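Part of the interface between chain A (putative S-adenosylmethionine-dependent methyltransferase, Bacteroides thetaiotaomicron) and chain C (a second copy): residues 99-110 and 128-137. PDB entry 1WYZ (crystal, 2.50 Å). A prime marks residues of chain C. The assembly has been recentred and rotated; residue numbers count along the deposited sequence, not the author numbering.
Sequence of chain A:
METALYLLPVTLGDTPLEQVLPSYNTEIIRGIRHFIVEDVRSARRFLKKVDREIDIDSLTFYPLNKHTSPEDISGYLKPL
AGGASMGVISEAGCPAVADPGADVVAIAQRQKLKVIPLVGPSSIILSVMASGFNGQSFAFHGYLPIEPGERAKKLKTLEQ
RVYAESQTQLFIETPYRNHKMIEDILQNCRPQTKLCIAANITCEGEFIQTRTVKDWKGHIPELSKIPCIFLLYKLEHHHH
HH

Chain A (99-110) DPGADVVAIAQR
Chain C 128-137: VMASGFNGQS

The contact is made by a helix of chain A, which runs to Arg110, packing against the end of a helix in chain C and the loop that follows it. Together the two stretches bury 377 Å², and the largest shares belong to Gly132′, Asp99 and Val105.

Gly132′ is the centre. It is the first residue to leave the chain C helix, with phi/psi of 86°/11°, a positive phi at which a CB would be jammed against the carbonyl oxygen of the preceding residue. The backbone alone therefore calls for glycine, and the packing repeats the demand: the CA atoms of Ala106 and Gly132′ lie only 4.0 Å apart, and an ideally placed CB would fall 2.8 Å from Ala106 CA, a clash. Without a side chain, the turn can lie directly on the helix. Gly132′ CA makes a CA-H...O contact of 3.6 Å with Ala102 O, which also accepts the helical hydrogen bond from Ala106 N at 3.0 Å. The small methyl groups of the helix fit the same close approach: Ala106 CB is 3.4 Å from Gly132′ O, and Ala102 CB is 3.7 Å from Phe133′ O.

Val105, with phi/psi of -67°/-40° and chi1 of 174° (t), points its CA-to-CB bond toward chain C and is buried against the helix end. Its CG1 lies 3.2 Å from Ala130′ O and 3.4 Å from Gly132′ N, while CG2 is 3.5 Å from Met129′ O, a residue present as selenomethionine. A compact branched side chain thus fills the space beside the backbone of the turn. That turn is braced within its own chain by Ser131′, whose chi1 is 65° (p): its OG donates to Val128′ O at 2.8 Å and accepts from Phe133′ N at 3.2 Å. The CA-to-CB bonds of Ser131′ and Phe133′ both point away from chain A, leaving mainly backbone for the helix to meet.

Asp99 extends the contact to an exposed, poorly ordered margin, where Asp99 CA lies 6.6 Å from Gly135′ CA. Its CA-to-CB bond points sideways, but with chi1 of -80° (m) and chi2 of -38° the carboxylate comes nearer to chain C. Gln136′, with chi1 of -148°, chi2 of -160° (t) and chi3 of 83°, brings its amide to meet it, and Gln136′ NE2 donates a weak hydrogen bond to Asp99 OD2 at 3.4 Å. An acidic acceptor and an amide donor suit this polar edge, whereas the middle of the contact rests on close packing.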

ATOM      1  N   ASP A  99       3.580  -1.947  12.985  1.00 66.24           N
ATOM      2  CA  ASP A  99       2.796  -3.092  13.414  1.00 67.19           C
ATOM      3  C   ASP A  99       2.149  -2.843  14.774  1.00 65.06           C
ATOM      4  O   ASP A  99       0.959  -3.129  14.963  1.00 65.75           O
ATOM      5  CB  ASP A  99       3.648  -4.364  13.467  1.00 86.86           C
ATOM      6  CG  ASP A  99       3.842  -4.996  12.095  1.00 88.66           C
ATOM      7  OD1 ASP A  99       2.879  -4.982  11.298  1.00 86.79           O
ATOM      8  OD2 ASP A  99       4.949  -5.518  11.822  1.00 90.43           O
ATOM      9  N   PRO A 100       2.919  -2.328  15.749  1.00 44.21           N
ATOM     10  CA  PRO A 100       2.309  -2.072  17.062  1.00 41.57           C
ATOM     11  C   PRO A 100       1.158  -1.079  16.865  1.00 38.10           C
ATOM     12  O   PRO A 100       0.188  -1.042  17.628  1.00 35.03           O
ATOM     13  CB  PRO A 100       3.462  -1.479  17.871  1.00 60.73           C
ATOM     14  CG  PRO A 100       4.678  -2.113  17.254  1.00 62.48           C
ATOM     15  CD  PRO A 100       4.366  -2.055  15.770  1.00 61.57           C
ATOM     16  N   GLY A 101       1.286  -0.275  15.816  1.00 49.74           N
ATOM     17  CA  GLY A 101       0.262   0.701  15.505  1.00 47.90           C
ATOM     18  C   GLY A 101      -1.046   0.019  15.161  1.00 45.83           C
ATOM     19  O   GLY A 101      -2.120   0.609  15.312  1.00 46.42           O
ATOM     20  N   ALA A 102      -0.957  -1.228  14.705  1.00 39.07           N
ATOM     21  CA  ALA A 102      -2.140  -1.993  14.334  1.00 38.53           C
ATOM     22  C   ALA A 102      -3.010  -2.240  15.563  1.00 37.55           C
ATOM     23  O   ALA A 102      -4.239  -2.172  15.485  1.00 35.24           O
ATOM     24  CB  ALA A 102      -1.730  -3.324  13.691  1.00 38.89           C
ATOM     25  N   ASP A 103      -2.354  -2.515  16.692  1.00 34.65           N
ATOM     26  CA  ASP A 103      -3.037  -2.768  17.962  1.00 33.43           C
ATOM     27  C   ASP A 103      -3.730  -1.527  18.499  1.00 31.33           C
ATOM     28  O   ASP A 103      -4.735  -1.619  19.203  1.00 30.20           O
ATOM     29  CB  ASP A 103      -2.047  -3.261  19.021  1.00 51.50           C
ATOM     30  CG  ASP A 103      -1.553  -4.660  18.750  1.00 54.74           C
ATOM     31  OD1 ASP A 103      -0.670  -4.823  17.879  1.00 56.16           O
ATOM     32  OD2 ASP A 103      -2.059  -5.597  19.411  1.00 58.60           O
ATOM     33  N   VAL A 104      -3.181  -0.362  18.182  1.00 40.11           N
ATOM     34  CA  VAL A 104      -3.775   0.873  18.657  1.00 39.72           C
ATOM     35  C   VAL A 104      -5.039   1.191  17.875  1.00 38.74           C
ATOM     36  O   VAL A 104      -6.030   1.658  18.441  1.00 39.00           O
ATOM     37  CB  VAL A 104      -2.785   2.036  18.551  1.00 31.29           C
ATOM     38  CG1 VAL A 104      -3.478   3.344  18.903  1.00 31.06           C
ATOM     39  CG2 VAL A 104      -1.624   1.783  19.499  1.00 31.02           C
ATOM     40  N   VAL A 105      -5.000   0.935  16.575  1.00 32.71           N
ATOM     41  CA  VAL A 105      -6.151   1.182  15.728  1.00 31.14           C
ATOM     42  C   VAL A 105      -7.247   0.207  16.135  1.00 32.37           C
ATOM     43  O   VAL A 105      -8.418   0.576  16.213  1.00 33.41           O
ATOM     44  CB  VAL A 105      -5.785   0.987  14.244  1.00 24.51           C
ATOM     45  CG1 VAL A 105      -7.040   1.097  13.363  1.00 20.23           C
ATOM     46  CG2 VAL A 105      -4.715   2.025  13.843  1.00 18.50           C
ATOM     47  N   ALA A 106      -6.854  -1.035  16.413  1.00 31.60           N
ATOM     48  CA  ALA A 106      -7.801  -2.068  16.816  1.00 31.67           C
ATOM     49  C   ALA A 106      -8.548  -1.646  18.089  1.00 31.10           C
ATOM     50  O   ALA A 106      -9.769  -1.767  18.174  1.00 31.91           O
ATOM     51  CB  ALA A 106      -7.070  -3.409  17.028  1.00 18.50           C
ATOM     52  N   ILE A 107      -7.821  -1.151  19.079  1.00 37.62           N
ATOM     53  CA  ILE A 107      -8.474  -0.708  20.299  1.00 38.34           C
ATOM     54  C   ILE A 107      -9.352   0.507  19.968  1.00 38.38           C
ATOM     55  O   ILE A 107     -10.497   0.597  20.425  1.00 38.04           O
ATOM     56  CB  ILE A 107      -7.449  -0.303  21.391  1.00 33.33           C
ATOM     57  CG1 ILE A 107      -6.645  -1.517  21.845  1.00 32.80           C
ATOM     58  CG2 ILE A 107      -8.170   0.340  22.554  1.00 33.72           C
ATOM     59  CD1 ILE A 107      -6.100  -1.528  23.209  1.00 56.04           C
ATOM     60  N   ALA A 108      -8.815   1.426  19.161  1.00 33.12           N
ATOM     61  CA  ALA A 108      -9.551   2.636  18.787  1.00 35.75           C
ATOM     62  C   ALA A 108     -10.845   2.359  18.019  1.00 35.22           C
ATOM     63  O   ALA A 108     -11.843   3.036  18.248  1.00 34.27           O
ATOM     64  CB  ALA A 108      -8.661   3.587  17.982  1.00 21.00           C
ATOM     65  N   GLN A 109     -10.825   1.374  17.118  1.00 34.84           N
ATOM     66  CA  GLN A 109     -12.012   1.008  16.340  1.00 35.60           C
ATOM     67  C   GLN A 109     -13.037   0.427  17.290  1.00 37.38           C
ATOM     68  O   GLN A 109     -14.236   0.673  17.153  1.00 36.49           O
ATOM     69  CB  GLN A 109     -11.678  -0.040  15.263  1.00 30.73           C
ATOM     70  CG  GLN A 109     -11.039   0.530  13.989  1.00 27.91           C
ATOM     71  CD  GLN A 109     -11.988   1.424  13.188  1.00 28.76           C
ATOM     72  OE1 GLN A 109     -11.637   1.911  12.112  1.00 26.42           O
ATOM     73  NE2 GLN A 109     -13.186   1.650  13.717  1.00 26.39           N
ATOM     74  N   ARG A 110     -12.540  -0.338  18.258  1.00 37.69           N
ATOM     75  CA  ARG A 110     -13.374  -0.979  19.264  1.00 40.27           C
ATOM     76  C   ARG A 110     -14.137   0.066  20.076  1.00 38.38           C
ATOM     77  O   ARG A 110     -15.275  -0.167  20.493  1.00 36.94           O
ATOM     78  CB  ARG A 110     -12.496  -1.830  20.185  1.00 67.43           C
ATOM     79  CG  ARG A 110     -13.246  -2.838  21.034  1.00 74.55           C
ATOM     80  CD  ARG A 110     -12.253  -3.754  21.725  1.00 81.69           C
ATOM     81  NE  ARG A 110     -12.886  -4.835  22.475  1.00 88.99           N
ATOM     82  CZ  ARG A 110     -12.226  -5.646  23.294  1.00 91.90           C
ATOM     83  NH1 ARG A 110     -10.917  -5.494  23.465  1.00 94.12           N
ATOM     84  NH2 ARG A 110     -12.868  -6.611  23.941  1.00 94.52           N
TER
ATOM     85  N   VAL C 128      -5.675  -1.008   5.126  1.00 27.65           N
ATOM     86  CA  VAL C 128      -4.979  -1.934   6.001  1.00 27.00           C
ATOM     87  C   VAL C 128      -4.599  -1.191   7.274  1.00 27.68           C
ATOM     88  O   VAL C 128      -4.697  -1.743   8.362  1.00 29.01           O
ATOM     89  CB  VAL C 128      -3.721  -2.526   5.329  1.00 21.57           C
ATOM     90  CG1 VAL C 128      -2.789  -3.097   6.383  1.00 21.16           C
ATOM     91  CG2 VAL C 128      -4.128  -3.637   4.374  1.00 16.38           C
HETATM   92  N   MSE C 129      -4.200   0.071   7.132  1.00 26.81           N
HETATM   93  CA  MSE C 129      -3.817   0.912   8.262  1.00 27.25           C
HETATM   94  C   MSE C 129      -4.971   1.278   9.213  1.00 27.88           C
HETATM   95  O   MSE C 129      -4.832   1.212  10.449  1.00 26.04           O
HETATM   96  CB  MSE C 129      -3.177   2.208   7.753  1.00 34.20           C
HETATM   97  CG  MSE C 129      -1.849   2.031   7.036  1.00 38.23           C
HETATM   98 SE   MSE C 129      -1.257   3.622   6.054  1.00 47.22          SE
HETATM   99  CE  MSE C 129      -1.259   4.958   7.479  1.00 40.71           C
ATOM    100  N   ALA C 130      -6.112   1.673   8.656  1.00 26.25           N
ATOM    101  CA  ALA C 130      -7.228   2.069   9.511  1.00 25.49           C
ATOM    102  C   ALA C 130      -8.138   0.932   9.979  1.00 24.65           C
ATOM    103  O   ALA C 130      -9.027   1.157  10.792  1.00 26.18           O
ATOM    104  CB  ALA C 130      -8.044   3.150   8.822  1.00 17.84           C
ATOM    105  N   SER C 131      -7.911  -0.277   9.480  1.00 23.86           N
ATOM    106  CA  SER C 131      -8.714  -1.448   9.846  1.00 23.86           C
ATOM    107  C   SER C 131      -8.408  -2.005  11.235  1.00 26.35           C
ATOM    108  O   SER C 131      -9.285  -2.580  11.879  1.00 26.48           O
ATOM    109  CB  SER C 131      -8.467  -2.571   8.857  1.00 20.93           C
ATOM    110  OG  SER C 131      -7.111  -2.985   8.971  1.00 21.19           O
ATOM    111  N   GLY C 132      -7.163  -1.872  11.684  1.00 31.84           N
ATOM    112  CA  GLY C 132      -6.784  -2.395  12.990  1.00 33.50           C
ATOM    113  C   GLY C 132      -6.388  -3.858  12.910  1.00 35.34           C
ATOM    114  O   GLY C 132      -6.219  -4.536  13.928  1.00 36.83           O
ATOM    115  N   PHE C 133      -6.235  -4.340  11.680  1.00 37.24           N
ATOM    116  CA  PHE C 133      -5.884  -5.731  11.401  1.00 38.38           C
ATOM    117  C   PHE C 133      -4.394  -5.990  11.202  1.00 39.95           C
ATOM    118  O   PHE C 133      -3.596  -5.069  11.064  1.00 39.80           O
ATOM    119  CB  PHE C 133      -6.626  -6.200  10.151  1.00 35.46           C
ATOM    120  CG  PHE C 133      -8.117  -6.217  10.304  1.00 32.98           C
ATOM    121  CD1 PHE C 133      -8.703  -6.442  11.553  1.00 32.45           C
ATOM    122  CD2 PHE C 133      -8.939  -6.094   9.189  1.00 32.80           C
ATOM    123  CE1 PHE C 133     -10.095  -6.551  11.690  1.00 33.48           C
ATOM    124  CE2 PHE C 133     -10.341  -6.202   9.302  1.00 32.73           C
ATOM    125  CZ  PHE C 133     -10.916  -6.433  10.552  1.00 32.73           C
ATOM    126  N   ASN C 134      -4.031  -7.265  11.167  1.00 42.55           N
ATOM    127  CA  ASN C 134      -2.644  -7.673  10.974  1.00 45.33           C
ATOM    128  C   ASN C 134      -2.124  -7.205   9.615  1.00 47.74           C
ATOM    129  O   ASN C 134      -2.511  -7.736   8.563  1.00 47.85           O
ATOM    130  CB  ASN C 134      -2.523  -9.203  11.091  1.00 38.34           C
ATOM    131  CG  ASN C 134      -1.140  -9.717  10.717  1.00 38.14           C
ATOM    132  OD1 ASN C 134      -0.208  -8.936  10.525  1.00 38.49           O
ATOM    133  ND2 ASN C 134      -1.002 -11.044  10.615  1.00 37.54           N
ATOM    134  N   GLY C 135      -1.240  -6.206   9.654  1.00 72.53           N
ATOM    135  CA  GLY C 135      -0.651  -5.664   8.443  1.00 74.64           C
ATOM    136  C   GLY C 135       0.599  -6.404   7.995  1.00 77.91           C
ATOM    137  O   GLY C 135       1.047  -6.229   6.859  1.00 78.20           O
ATOM    138  N   GLN C 136       1.170  -7.230   8.870  1.00 63.83           N
ATOM    139  CA  GLN C 136       2.372  -7.966   8.498  1.00 62.93           C
ATOM    140  C   GLN C 136       2.004  -9.178   7.653  1.00 60.47           C
ATOM    141  O   GLN C 136       2.881  -9.901   7.174  1.00 61.33           O
ATOM    142  CB  GLN C 136       3.156  -8.419   9.731  1.00 65.15           C
ATOM    143  CG  GLN C 136       4.673  -8.469   9.494  1.00 71.57           C
ATOM    144  CD  GLN C 136       5.422  -9.351  10.492  1.00 75.61           C
ATOM    145  OE1 GLN C 136       5.488 -10.574  10.335  1.00 76.80           O
ATOM    146  NE2 GLN C 136       5.987  -8.730  11.524  1.00 76.81           N
ATOM    147  N   SER C 137       0.706  -9.406   7.473  1.00 55.61           N
ATOM    148  CA  SER C 137       0.259 -10.534   6.657  1.00 52.05           C
ATOM    149  C   SER C 137      -1.181 -10.402   6.177  1.00 50.21           C
ATOM    150  O   SER C 137      -2.124 -10.801   6.866  1.00 50.85           O
ATOM    151  CB  SER C 137       0.421 -11.842   7.419  1.00 21.44           C
ATOM    152  OG  SER C 137      -0.012 -12.913   6.610  1.00 19.39           O
TER